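Local coordinates for protein putative NADH-depentdent flavin oxidoreductase (PDB 5OCS) that probably works as an FMN-dependent ene-reductase of the Old Yellow Enzyme family, drawing its electrons from NAD(P)H, at residues E63-P68 and R126-F131; G105-S110 and H181-H186; E305-E310 and A338-A343. One frame throughout, in Å; residues are numbered along the deposited sequence.

The three contacts illustrate how a parallel eight-stranded (beta/alpha)8 barrel is elaborated outside its strands. Contacts 1 and 2 are neighbours, their centres 9 Å apart, and they interlock along the chain: 105-110 falls between the two segments of contact 1, while 126-131 falls between those of contact 2. Both draw on the loop that follows strand 96-102, and they touch directly through Ile66 O and Ser110 N, near residues of the FMN site. Contact 3 comes later in sequence, a surface pairing of helices 306-314 and 333-341 more than 10 Å from that site. It lies across the chain's centre, about 41 Å from contact 1 and 35 Å from contact 2 between centres.

Contact 1: residues E63-P68 and R126-F131; sequences EGRITP and RGWQTF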
ATOM      1  N   GLU D  63     -21.370 -10.628 -19.034  1.00 11.98           N
ATOM      2  CA  GLU D  63     -21.239 -12.069 -19.365  1.00 11.87           C
ATOM      3  C   GLU D  63     -19.803 -12.531 -19.557  1.00 11.58           C
ATOM      4  O   GLU D  63     -19.518 -13.720 -19.481  1.00 11.98           O
ATOM      5  CB  GLU D  63     -22.125 -12.485 -20.593  1.00 12.26           C
ATOM      6  CG  GLU D  63     -21.738 -12.002 -21.991  1.00 12.34           C
ATOM      7  CD  GLU D  63     -22.301 -10.636 -22.364  1.00 12.67           C
ATOM      8  OE1 GLU D  63     -22.674  -9.861 -21.462  1.00 14.78           O
ATOM      9  OE2 GLU D  63     -22.358 -10.321 -23.556  1.00 15.03           O
ATOM     10  N   GLY D  64     -18.901 -11.588 -19.827  1.00 11.86           N
ATOM     11  CA  GLY D  64     -17.520 -11.861 -19.999  1.00 11.13           C
ATOM     12  C   GLY D  64     -16.699 -11.831 -18.729  1.00 11.21           C
ATOM     13  O   GLY D  64     -15.503 -12.131 -18.772  1.00 10.09           O
ATOM     14  N   ARG D  65     -17.321 -11.538 -17.593  1.00 10.55           N
ATOM     15  CA  ARG D  65     -16.622 -11.579 -16.304  1.00 10.81           C
ATOM     16  C   ARG D  65     -16.245 -12.998 -15.955  1.00 10.83           C
ATOM     17  O   ARG D  65     -17.028 -13.926 -16.209  1.00 12.04           O
ATOM     18  CB  ARG D  65     -17.549 -11.066 -15.213  1.00 11.21           C
ATOM     19  CG  ARG D  65     -17.789  -9.582 -15.279  1.00 11.31           C
ATOM     20  CD  ARG D  65     -18.713  -9.127 -14.170  1.00 11.72           C
ATOM     21  NE  ARG D  65     -20.069  -9.583 -14.443  1.00 11.60           N
ATOM     22  CZ  ARG D  65     -21.108  -9.406 -13.624  1.00 13.13           C
ATOM     23  NH1 ARG D  65     -20.952  -8.792 -12.472  1.00 12.27           N
ATOM     24  NH2 ARG D  65     -22.321  -9.876 -13.960  1.00 13.76           N
ATOM     25  N   ILE D  66     -15.088 -13.174 -15.316  1.00 10.15           N
ATOM     26  CA  ILE D  66     -14.750 -14.476 -14.751  1.00 10.47           C
ATOM     27  C   ILE D  66     -15.729 -14.813 -13.625  1.00 10.69           C
ATOM     28  O   ILE D  66     -16.307 -15.917 -13.573  1.00 10.52           O
ATOM     29  CB  ILE D  66     -13.316 -14.512 -14.216  1.00 11.23           C
ATOM     30  CG1 ILE D  66     -12.299 -14.111 -15.330  1.00 11.15           C
ATOM     31  CG2 ILE D  66     -12.992 -15.913 -13.706  1.00 11.26           C
ATOM     32  CD1 ILE D  66     -11.022 -13.563 -14.701  1.00 11.46           C
ATOM     33  N   THR D  67     -15.948 -13.853 -12.745  1.00 10.91           N
ATOM     34  CA  THR D  67     -16.750 -14.037 -11.526  1.00 10.92           C
ATOM     35  C   THR D  67     -17.699 -12.869 -11.351  1.00 11.71           C
ATOM     36  O   THR D  67     -17.529 -11.787 -11.978  1.00 11.17           O
ATOM     37  CB  THR D  67     -15.925 -14.093 -10.216  1.00 10.89           C
ATOM     38  OG1 THR D  67     -15.513 -12.773  -9.827  1.00 11.04           O
ATOM     39  CG2 THR D  67     -14.685 -14.955 -10.420  1.00 11.11           C
ATOM     40  N   PRO D  68     -18.659 -13.035 -10.427  1.00 10.91           N
ATOM     41  CA  PRO D  68     -19.562 -11.908 -10.202  1.00 11.08           C
ATOM     42  C   PRO D  68     -18.935 -10.664  -9.586  1.00 11.30           C
ATOM     43  O   PRO D  68     -19.568  -9.589  -9.582  1.00 11.89           O
ATOM     44  CB  PRO D  68     -20.641 -12.499  -9.273  1.00 11.52           C
ATOM     45  CG  PRO D  68     -20.608 -13.948  -9.582  1.00 10.95           C
ATOM     46  CD  PRO D  68     -19.190 -14.294  -9.848  1.00 10.92           C
ATOM     47  N   ARG D 126     -26.611 -15.437  -8.980  1.00 29.21           N
ATOM     48  CA  ARG D 126     -25.374 -14.819  -9.505  1.00 26.66           C
ATOM     49  C   ARG D 126     -24.824 -15.431 -10.787  1.00 23.15           C
ATOM     50  O   ARG D 126     -23.954 -14.832 -11.375  1.00 23.73           O
ATOM     51  CB  ARG D 126     -24.254 -14.746  -8.429  1.00 26.13           C
ATOM     52  CG  ARG D 126     -24.660 -13.998  -7.144  1.00 26.88           C
ATOM     53  CD  ARG D 126     -23.616 -14.127  -6.025  1.00 24.73           C
ATOM     54  NE  ARG D 126     -23.474 -15.540  -5.721  1.00 24.40           N
ATOM     55  CZ  ARG D 126     -22.375 -16.289  -5.864  1.00 24.13           C
ATOM     56  NH1 ARG D 126     -21.201 -15.782  -6.215  1.00 21.48           N
ATOM     57  NH2 ARG D 126     -22.463 -17.584  -5.621  1.00 24.24           N
ATOM     58  N   GLY D 127     -25.346 -16.582 -11.234  1.00 22.14           N
ATOM     59  CA  GLY D 127     -24.816 -17.299 -12.388  1.00 21.57           C
ATOM     60  C   GLY D 127     -25.352 -16.764 -13.696  1.00 20.57           C
ATOM     61  O   GLY D 127     -26.338 -16.032 -13.724  1.00 20.44           O
ATOM     62  N   TRP D 128     -24.689 -17.121 -14.789  1.00 17.97           N
ATOM     63  CA  TRP D 128     -25.150 -16.729 -16.129  1.00 17.18           C
ATOM     64  C   TRP D 128     -24.685 -17.625 -17.230  1.00 17.05           C
ATOM     65  O   TRP D 128     -23.712 -18.362 -17.081  1.00 15.97           O
ATOM     66  CB  TRP D 128     -24.776 -15.288 -16.450  1.00 17.59           C
ATOM     67  CG  TRP D 128     -23.283 -14.991 -16.581  1.00 15.74           C
ATOM     68  CD1 TRP D 128     -22.525 -15.119 -17.691  1.00 15.78           C
ATOM     69  CD2 TRP D 128     -22.407 -14.522 -15.549  1.00 15.45           C
ATOM     70  NE1 TRP D 128     -21.231 -14.739 -17.437  1.00 14.88           N
ATOM     71  CE2 TRP D 128     -21.136 -14.359 -16.126  1.00 14.23           C
ATOM     72  CE3 TRP D 128     -22.586 -14.166 -14.203  1.00 15.64           C
ATOM     73  CZ2 TRP D 128     -20.059 -13.866 -15.400  1.00 13.92           C
ATOM     74  CZ3 TRP D 128     -21.495 -13.711 -13.483  1.00 15.31           C
ATOM     75  CH2 TRP D 128     -20.262 -13.541 -14.089  1.00 13.88           C
ATOM     76  N   GLN D 129     -25.406 -17.585 -18.353  1.00 17.56           N
ATOM     77  CA  GLN D 129     -25.005 -18.355 -19.533  1.00 19.43           C
ATOM     78  C   GLN D 129     -23.688 -17.813 -20.127  1.00 17.86           C
ATOM     79  O   GLN D 129     -23.562 -16.598 -20.355  1.00 17.38           O
ATOM     80  CB  GLN D 129     -26.088 -18.334 -20.612  1.00 22.05           C
ATOM     81  CG  GLN D 129     -25.736 -19.259 -21.794  1.00 25.15           C
ATOM     82  CD  GLN D 129     -25.659 -20.725 -21.346  1.00 30.43           C
ATOM     83  OE1 GLN D 129     -26.664 -21.287 -20.920  1.00 31.78           O
ATOM     84  NE2 GLN D 129     -24.446 -21.335 -21.383  1.00 32.90           N
ATOM     85  N   THR D 130     -22.735 -18.725 -20.365  1.00 16.80           N
ATOM     86  CA  THR D 130     -21.404 -18.392 -20.898  1.00 15.71           C
ATOM     87  C   THR D 130     -21.368 -18.645 -22.405  1.00 15.24           C
ATOM     88  O   THR D 130     -22.216 -19.364 -22.945  1.00 15.20           O
ATOM     89  CB  THR D 130     -20.320 -19.209 -20.170  1.00 15.48           C
ATOM     90  OG1 THR D 130     -20.531 -20.619 -20.410  1.00 15.85           O
ATOM     91  CG2 THR D 130     -20.376 -18.914 -18.684  1.00 14.85           C
ATOM     92  N   PHE D 131     -20.391 -18.053 -23.069  1.00 14.29           N
ATOM     93  CA  PHE D 131     -20.242 -18.100 -24.503  1.00 14.61           C
ATOM     94  C   PHE D 131     -18.824 -18.509 -24.858  1.00 14.85           C
ATOM     95  O   PHE D 131     -17.855 -18.205 -24.115  1.00 12.75           O
ATOM     96  CB  PHE D 131     -20.579 -16.713 -25.102  1.00 15.67           C
ATOM     97  CG  PHE D 131     -22.006 -16.319 -24.848  1.00 18.39           C
ATOM     98  CD1 PHE D 131     -23.029 -16.875 -25.619  1.00 20.33           C
ATOM     99  CD2 PHE D 131     -22.352 -15.539 -23.753  1.00 18.95           C
ATOM    100  CE1 PHE D 131     -24.364 -16.576 -25.349  1.00 21.50           C
ATOM    101  CE2 PHE D 131     -23.680 -15.231 -23.473  1.00 20.49           C
ATOM    102  CZ  PHE D 131     -24.695 -15.753 -24.275  1.00 21.46           C
TER
HETATM  103  O   HOH W   1     -18.970 -16.015 -21.383  1.00 12.25           O
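Trp128 lays its indole against the loop 63-68, touching Glu63, Arg65, Thr67 and Pro68 in turn. Its CB points to that loop, and chi1 of 66° sets CG between the backbone N and the carbonyl carbon. From there the contacts run along the pyrrole edge and round the benzo ring. CD1 meets the CB of Glu63 at 3.9 Å. Next to it, NE1 donates a hydrogen bond of 2.9 Å to Glu63 O, bent to 146° at the hydrogen. The same oxygen accepts a second bond from a water, whose own oxygen accepts from Phe131 N at 3.0 Å, so the carbonyl is gripped twice and ties both ends of 128-131 to the loop. Further round, CZ2 lies 3.1 Å from Arg65 O, and CH2 abuts the carbonyl carbon of Thr67 near the ring plane. At the far corner, CZ3 packs on CG of Pro68 at 4.0 Å. Over one face lies the Arg65 guanidinium, nearly parallel to the indole (planes 11° apart), with NH2 above CZ3; its NE is bound to Pro62 O. These are loops following strands 52-59 and 96-102, adjacent strands of the TIM barrel, and the Thr67 side chain lies about 7 Å from that of Cys25, a residue of the FMN site.

Contact 2: residues G105-S110 and H181-H186; sequences GRKASS and HGYLLH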
ATOM      1  N   GLY D 105     -15.103 -16.128 -21.576  1.00  9.85           N
ATOM      2  CA  GLY D 105     -15.598 -17.131 -22.499  1.00 10.75           C
ATOM      3  C   GLY D 105     -16.261 -18.205 -21.663  1.00 10.96           C
ATOM      4  O   GLY D 105     -17.010 -17.905 -20.740  1.00 10.31           O
ATOM      5  N   ARG D 106     -15.966 -19.472 -21.965  1.00 11.56           N
ATOM      6  CA  ARG D 106     -16.551 -20.565 -21.208  1.00 12.20           C
ATOM      7  C   ARG D 106     -16.151 -20.646 -19.761  1.00 13.18           C
ATOM      8  O   ARG D 106     -16.754 -21.415 -19.037  1.00 15.40           O
ATOM      9  CB  ARG D 106     -16.288 -21.925 -21.869  1.00 12.35           C
ATOM     10  CG  ARG D 106     -14.864 -22.417 -21.683  1.00 12.19           C
ATOM     11  CD  ARG D 106     -14.589 -23.529 -22.667  1.00 12.65           C
ATOM     12  NE  ARG D 106     -13.245 -24.079 -22.553  1.00 12.54           N
ATOM     13  CZ  ARG D 106     -12.887 -25.305 -22.967  1.00 14.53           C
ATOM     14  NH1 ARG D 106     -13.806 -26.150 -23.473  1.00 14.79           N
ATOM     15  NH2 ARG D 106     -11.603 -25.693 -22.823  1.00 13.56           N
ATOM     16  N   LYS D 107     -15.117 -19.914 -19.345  1.00 12.43           N
ATOM     17  CA  LYS D 107     -14.682 -19.902 -17.957  1.00 13.61           C
ATOM     18  C   LYS D 107     -15.392 -18.838 -17.105  1.00 12.77           C
ATOM     19  O   LYS D 107     -15.114 -18.706 -15.886  1.00 12.84           O
ATOM     20  CB  LYS D 107     -13.186 -19.675 -17.907  1.00 14.12           C
ATOM     21  CG  LYS D 107     -12.365 -20.858 -18.382  1.00 16.58           C
ATOM     22  CD  LYS D 107     -10.898 -20.466 -18.205  1.00 17.93           C
ATOM     23  CE  LYS D 107     -10.005 -21.653 -18.088  1.00 20.34           C
ATOM     24  NZ  LYS D 107      -8.650 -21.243 -17.607  1.00 20.04           N
ATOM     25  N   ALA D 108     -16.308 -18.100 -17.723  1.00 11.11           N
ATOM     26  CA  ALA D 108     -17.114 -17.104 -17.024  1.00 11.94           C
ATOM     27  C   ALA D 108     -18.071 -17.723 -16.008  1.00 12.92           C
ATOM     28  O   ALA D 108     -18.149 -18.959 -15.878  1.00 14.16           O
ATOM     29  CB  ALA D 108     -17.863 -16.251 -18.038  1.00 12.25           C
ATOM     30  N   SER D 109     -18.732 -16.862 -15.238  1.00 13.39           N
ATOM     31  CA  SER D 109     -19.767 -17.272 -14.310  1.00 14.70           C
ATOM     32  C   SER D 109     -19.200 -18.260 -13.301  1.00 15.10           C
ATOM     33  O   SER D 109     -19.777 -19.344 -13.067  1.00 14.49           O
ATOM     34  CB  SER D 109     -20.969 -17.860 -15.087  1.00 14.36           C
ATOM     35  OG  SER D 109     -22.038 -18.115 -14.211  1.00 14.04           O
ATOM     36  N   SER D 110     -18.026 -17.924 -12.745  1.00 14.70           N
ATOM     37  CA  SER D 110     -17.346 -18.767 -11.760  1.00 14.66           C
ATOM     38  C   SER D 110     -17.174 -18.028 -10.418  1.00 14.10           C
ATOM     39  O   SER D 110     -17.353 -16.815 -10.312  1.00 12.68           O
ATOM     40  CB  SER D 110     -15.988 -19.182 -12.269  1.00 15.54           C
ATOM     41  OG  SER D 110     -16.127 -19.961 -13.444  1.00 18.89           O
ATOM     42  N   HIS D 181      -4.663 -17.715 -20.621  1.00 11.42           N
ATOM     43  CA  HIS D 181      -5.321 -18.286 -19.421  1.00 12.86           C
ATOM     44  C   HIS D 181      -6.621 -19.037 -19.721  1.00 12.37           C
ATOM     45  O   HIS D 181      -7.530 -19.122 -18.894  1.00 12.82           O
ATOM     46  CB  HIS D 181      -5.528 -17.237 -18.304  1.00 14.63           C
ATOM     47  CG  HIS D 181      -5.574 -17.850 -16.927  1.00 17.59           C
ATOM     48  ND1 HIS D 181      -4.442 -18.287 -16.269  1.00 18.61           N
ATOM     49  CD2 HIS D 181      -6.614 -18.153 -16.113  1.00 18.44           C
ATOM     50  CE1 HIS D 181      -4.780 -18.816 -15.105  1.00 19.70           C
ATOM     51  NE2 HIS D 181      -6.094 -18.748 -14.985  1.00 19.26           N
ATOM     52  N   GLY D 182      -6.702 -19.594 -20.910  1.00 11.14           N
ATOM     53  CA  GLY D 182      -7.871 -20.340 -21.324  1.00 12.03           C
ATOM     54  C   GLY D 182      -9.154 -19.536 -21.373  1.00 12.11           C
ATOM     55  O   GLY D 182     -10.235 -20.139 -21.359  1.00 12.29           O
ATOM     56  N   TYR D 183      -9.051 -18.188 -21.448  1.00 10.72           N
ATOM     57  CA  TYR D 183     -10.209 -17.333 -21.598  1.00 10.62           C
ATOM     58  C   TYR D 183     -10.663 -17.254 -23.067  1.00 10.81           C
ATOM     59  O   TYR D 183     -10.193 -18.025 -23.927  1.00 10.02           O
ATOM     60  CB  TYR D 183      -9.973 -15.958 -20.934  1.00 10.53           C
ATOM     61  CG  TYR D 183      -9.808 -16.068 -19.429  1.00 10.95           C
ATOM     62  CD1 TYR D 183     -10.711 -16.828 -18.647  1.00 10.48           C
ATOM     63  CD2 TYR D 183      -8.766 -15.437 -18.780  1.00 11.04           C
ATOM     64  CE1 TYR D 183     -10.566 -16.947 -17.273  1.00 11.16           C
ATOM     65  CE2 TYR D 183      -8.633 -15.505 -17.398  1.00 11.05           C
ATOM     66  CZ  TYR D 183      -9.521 -16.273 -16.644  1.00 11.36           C
ATOM     67  OH  TYR D 183      -9.381 -16.365 -15.272  1.00 10.91           O
ATOM     68  N   LEU D 184     -11.570 -16.341 -23.383  1.00  9.92           N
ATOM     69  CA  LEU D 184     -12.283 -16.449 -24.653  1.00 10.77           C
ATOM     70  C   LEU D 184     -11.383 -16.534 -25.886  1.00 10.83           C
ATOM     71  O   LEU D 184     -11.555 -17.411 -26.784  1.00 11.18           O
ATOM     72  CB  LEU D 184     -13.271 -15.289 -24.812  1.00 10.79           C
ATOM     73  CG  LEU D 184     -14.018 -15.325 -26.137  1.00 11.28           C
ATOM     74  CD1 LEU D 184     -15.012 -16.457 -26.114  1.00 11.47           C
ATOM     75  CD2 LEU D 184     -14.615 -13.968 -26.539  1.00 11.58           C
ATOM     76  N   LEU D 185     -10.442 -15.598 -25.978  1.00 10.40           N
ATOM     77  CA  LEU D 185      -9.557 -15.576 -27.128  1.00 10.62           C
ATOM     78  C   LEU D 185      -8.698 -16.836 -27.239  1.00 10.85           C
ATOM     79  O   LEU D 185      -8.558 -17.411 -28.322  1.00  9.73           O
ATOM     80  CB  LEU D 185      -8.750 -14.317 -27.173  1.00 10.83           C
ATOM     81  CG  LEU D 185      -9.409 -13.187 -27.918  1.00 12.45           C
ATOM     82  CD1 LEU D 185     -10.869 -12.935 -27.600  1.00 13.14           C
ATOM     83  CD2 LEU D 185      -8.610 -11.909 -27.774  1.00 12.87           C
ATOM     84  N   HIS D 186      -8.201 -17.311 -26.100  1.00 10.84           N
ATOM     85  CA  HIS D 186      -7.412 -18.544 -26.062  1.00 10.84           C
ATOM     86  C   HIS D 186      -8.292 -19.766 -26.521  1.00 11.21           C
ATOM     87  O   HIS D 186      -7.801 -20.672 -27.209  1.00 11.03           O
ATOM     88  CB  HIS D 186      -6.865 -18.721 -24.654  1.00 11.51           C
ATOM     89  CG  HIS D 186      -5.833 -19.796 -24.509  1.00 13.23           C
ATOM     90  ND1 HIS D 186      -5.071 -19.927 -23.365  1.00 14.56           N
ATOM     91  CD2 HIS D 186      -5.426 -20.786 -25.336  1.00 14.93           C
ATOM     92  CE1 HIS D 186      -4.249 -20.951 -23.488  1.00 15.76           C
ATOM     93  NE2 HIS D 186      -4.446 -21.494 -24.676  1.00 15.83           N
TER
HETATM   94  O   HOH W   2     -10.826 -22.779 -21.507  1.00 14.32           O
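Gly105 and Leu184 bring their backbones together, CA to CA at 4.0 Å, where the loop after strand 96-102 meets the start of helix 184-189. Having no side chain, Gly105 can lie this close, and its CA rests on CD1 of Leu184 at 3.7 Å. Most of the side-chain contact is made by Lys107. Its chain is extended beyond CG, with chi2 of -178° carrying CD straight on, and crosses the Tyr183 side chain at about a right angle, CB and CD both touching CE1, the latter at 3.7 Å. CD also passes 3.2 Å from Gly182 O. At the tip, NZ donates to His181 O over 2.7 Å, approaching from above the carbonyl plane, 41° out of it. That same oxygen sits 3.7 Å above the centre of the Tyr183 ring, whereas the ammonium itself is 5.2 Å from the ring centroid, at most a weak cation-pi attraction. A water donating to Gly182 O accepts from Arg106 NE, adding a second polar link, and Gln187 NE2 also binds Gly182 O. A citric acid molecule, probably from crystallisation, is bound through His181 ND1. Tyr183 takes the N-cap position of the helix and lies about 5 Å, side chain to side chain, from Cys25 of the FMN site. Chemically, then, NZ bonds a backbone carbonyl and so brings a probable positive charge beside Tyr183, near that site.

Contact 3: residues E305-E310 and A338-A343; sequences EAEQAE and AAKLGA
Ala306 and Leu341 form the apolar side of a helix-helix contact in the (beta/alpha)8 barrel. It pairs helix 306-314, which in sequence joins strands 297-300 and 320-323, with helix 333-341, which follows the final strand. The closely packed part is small. CB of Ala306 lies 4.0 Å from CD1 of Leu341 and 3.7 Å from CD of Lys340, so one methyl group is wedged between two longer chains. Leu341 has its CB directed toward the other helix and its CG anti to the carbonyl carbon (chi1 -65°). Its CD1 lies 4.0 Å from CB of Glu310. The carboxylate of Glu310 is engaged with the N-terminal residues His3 and Leu4, while CB and CG of Glu310 face the leucine methyls. Ala337 also packs on Ala306, and Trp333 on Ala309, continuing the buried seam along the two helices.

Toward solvent the contact changes character. Glu307 and Lys340 are exposed, and their side chains cross at about a right angle, with Glu307 OE2 against the lysine CE at 3.7 Å. Lys340 NZ joins two carboxylates in a salt-bridge network, firmly to Glu305 OE1 and only weakly to Glu307 OE1, at 3.4 Å. Glu305 stands at the N-cap position of its helix, where its backbone N donates to Gln308 OE1 over 2.8 Å. On the far helix, Ala339 packs against Tyr329 of the second subunit. In the stronger of the two salt bridges, NZ of Lys340 comes down on OE1 of Glu305 from above the carboxylate plane, 44° out of it, at 3.0 Å.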
ATOM      1  N   GLU D 305      13.280 -12.896  -6.644  1.00 14.13           N
ATOM      2  CA  GLU D 305      14.555 -12.194  -6.344  1.00 14.75           C
ATOM      3  C   GLU D 305      14.981 -11.243  -7.443  1.00 13.91           C
ATOM      4  O   GLU D 305      14.852 -11.536  -8.626  1.00 14.27           O
ATOM      5  CB  GLU D 305      15.677 -13.211  -6.105  1.00 16.47           C
ATOM      6  CG  GLU D 305      15.373 -14.270  -5.057  1.00 17.75           C
ATOM      7  CD  GLU D 305      14.873 -13.690  -3.740  1.00 20.37           C
ATOM      8  OE1 GLU D 305      15.596 -12.876  -3.083  1.00 24.16           O
ATOM      9  OE2 GLU D 305      13.726 -14.020  -3.357  1.00 21.26           O
ATOM     10  N   ALA D 306      15.566 -10.104  -7.042  1.00 13.20           N
ATOM     11  CA  ALA D 306      16.073  -9.124  -7.974  1.00 13.32           C
ATOM     12  C   ALA D 306      17.028  -9.738  -8.986  1.00 14.12           C
ATOM     13  O   ALA D 306      16.943  -9.425 -10.173  1.00 13.48           O
ATOM     14  CB  ALA D 306      16.778  -7.994  -7.251  1.00 13.58           C
ATOM     15  N   GLU D 307      17.897 -10.617  -8.481  1.00 16.12           N
ATOM     16  CA  GLU D 307      18.929 -11.241  -9.293  1.00 18.95           C
ATOM     17  C   GLU D 307      18.311 -12.113 -10.377  1.00 17.37           C
ATOM     18  O   GLU D 307      18.849 -12.184 -11.477  1.00 18.25           O
ATOM     19  CB  GLU D 307      19.904 -12.039  -8.415  1.00 21.45           C
ATOM     20  CG  GLU D 307      20.621 -11.193  -7.358  1.00 24.06           C
ATOM     21  CD  GLU D 307      19.816 -10.868  -6.079  1.00 29.29           C
ATOM     22  OE1 GLU D 307      18.628 -11.293  -5.887  1.00 26.62           O
ATOM     23  OE2 GLU D 307      20.389 -10.129  -5.230  1.00 37.48           O
ATOM     24  N   GLN D 308      17.178 -12.738 -10.079  1.00 15.79           N
ATOM     25  CA  GLN D 308      16.458 -13.532 -11.085  1.00 15.53           C
ATOM     26  C   GLN D 308      15.921 -12.651 -12.213  1.00 15.09           C
ATOM     27  O   GLN D 308      16.076 -12.938 -13.410  1.00 14.87           O
ATOM     28  CB  GLN D 308      15.297 -14.296 -10.457  1.00 15.55           C
ATOM     29  CG  GLN D 308      15.649 -15.367  -9.441  1.00 16.42           C
ATOM     30  CD  GLN D 308      14.364 -15.931  -8.822  1.00 17.89           C
ATOM     31  OE1 GLN D 308      13.668 -15.237  -8.125  1.00 15.22           O
ATOM     32  NE2 GLN D 308      14.012 -17.162  -9.154  1.00 20.03           N
ATOM     33  N   ALA D 309      15.289 -11.534 -11.845  1.00 14.35           N
ATOM     34  CA  ALA D 309      14.775 -10.603 -12.842  1.00 14.16           C
ATOM     35  C   ALA D 309      15.878  -9.951 -13.688  1.00 13.89           C
ATOM     36  O   ALA D 309      15.767  -9.870 -14.904  1.00 14.75           O
ATOM     37  CB  ALA D 309      13.936  -9.548 -12.158  1.00 14.29           C
ATOM     38  N   GLU D 310      16.956  -9.500 -13.038  1.00 14.58           N
ATOM     39  CA  GLU D 310      18.093  -8.919 -13.736  1.00 15.76           C
ATOM     40  C   GLU D 310      18.608  -9.906 -14.793  1.00 16.15           C
ATOM     41  O   GLU D 310      18.886  -9.518 -15.948  1.00 16.57           O
ATOM     42  CB  GLU D 310      19.191  -8.576 -12.725  1.00 16.22           C
ATOM     43  CG  GLU D 310      20.542  -8.129 -13.289  1.00 17.33           C
ATOM     44  CD  GLU D 310      20.468  -6.877 -14.145  1.00 18.38           C
ATOM     45  OE1 GLU D 310      19.456  -6.128 -14.113  1.00 17.51           O
ATOM     46  OE2 GLU D 310      21.448  -6.604 -14.857  1.00 20.62           O
ATOM     47  N   ALA D 338      16.008  -2.434  -6.514  1.00 11.60           N
ATOM     48  CA  ALA D 338      16.900  -1.336  -6.804  1.00 11.24           C
ATOM     49  C   ALA D 338      18.021  -1.279  -5.771  1.00 12.35           C
ATOM     50  O   ALA D 338      19.209  -1.099  -6.167  1.00 13.00           O
ATOM     51  CB  ALA D 338      16.134  -0.022  -6.838  1.00 11.13           C
ATOM     52  N   ALA D 339      17.700  -1.504  -4.509  1.00 12.49           N
ATOM     53  CA  ALA D 339      18.728  -1.537  -3.459  1.00 14.39           C
ATOM     54  C   ALA D 339      19.736  -2.661  -3.737  1.00 17.38           C
ATOM     55  O   ALA D 339      20.932  -2.467  -3.536  1.00 17.61           O
ATOM     56  CB  ALA D 339      18.114  -1.723  -2.090  1.00 14.80           C
ATOM     57  N   LYS D 340      19.256  -3.824  -4.164  1.00 18.86           N
ATOM     58  CA  LYS D 340      20.175  -4.956  -4.424  1.00 20.87           C
ATOM     59  C   LYS D 340      21.036  -4.706  -5.648  1.00 19.79           C
ATOM     60  O   LYS D 340      22.172  -5.144  -5.694  1.00 22.69           O
ATOM     61  CB  LYS D 340      19.413  -6.278  -4.617  1.00 22.55           C
ATOM     62  CG  LYS D 340      18.976  -7.039  -3.349  1.00 26.58           C
ATOM     63  CD  LYS D 340      17.701  -7.847  -3.645  1.00 30.07           C
ATOM     64  CE  LYS D 340      17.571  -9.224  -2.984  1.00 34.85           C
ATOM     65  NZ  LYS D 340      16.472 -10.024  -3.659  1.00 33.25           N
ATOM     66  N   LEU D 341      20.503  -4.032  -6.642  1.00 16.64           N
ATOM     67  CA  LEU D 341      21.123  -3.863  -7.956  1.00 17.13           C
ATOM     68  C   LEU D 341      21.815  -2.501  -8.160  1.00 17.96           C
ATOM     69  O   LEU D 341      22.280  -2.205  -9.260  1.00 20.32           O
ATOM     70  CB  LEU D 341      20.061  -4.097  -9.033  1.00 16.58           C
ATOM     71  CG  LEU D 341      19.504  -5.534  -9.072  1.00 16.24           C
ATOM     72  CD1 LEU D 341      18.399  -5.645 -10.107  1.00 15.44           C
ATOM     73  CD2 LEU D 341      20.593  -6.571  -9.396  1.00 17.89           C
ATOM     74  N   GLY D 342      21.883  -1.673  -7.116  1.00 18.26           N
ATOM     75  CA  GLY D 342      22.522  -0.370  -7.205  1.00 18.95           C
ATOM     76  C   GLY D 342      21.805   0.662  -8.061  1.00 19.28           C
ATOM     77  O   GLY D 342      22.433   1.564  -8.609  1.00 22.58           O
ATOM     78  N   ALA D 343      20.478   0.595  -8.118  1.00 17.14           N
ATOM     79  CA  ALA D 343      19.701   1.507  -8.924  1.00 15.80           C
ATOM     80  C   ALA D 343      18.848   2.406  -8.011  1.00 16.64           C
ATOM     81  O   ALA D 343      18.871   2.288  -6.806  1.00 15.79           O
ATOM     82  CB  ALA D 343      18.803   0.707  -9.861  1.00 16.14           C
TER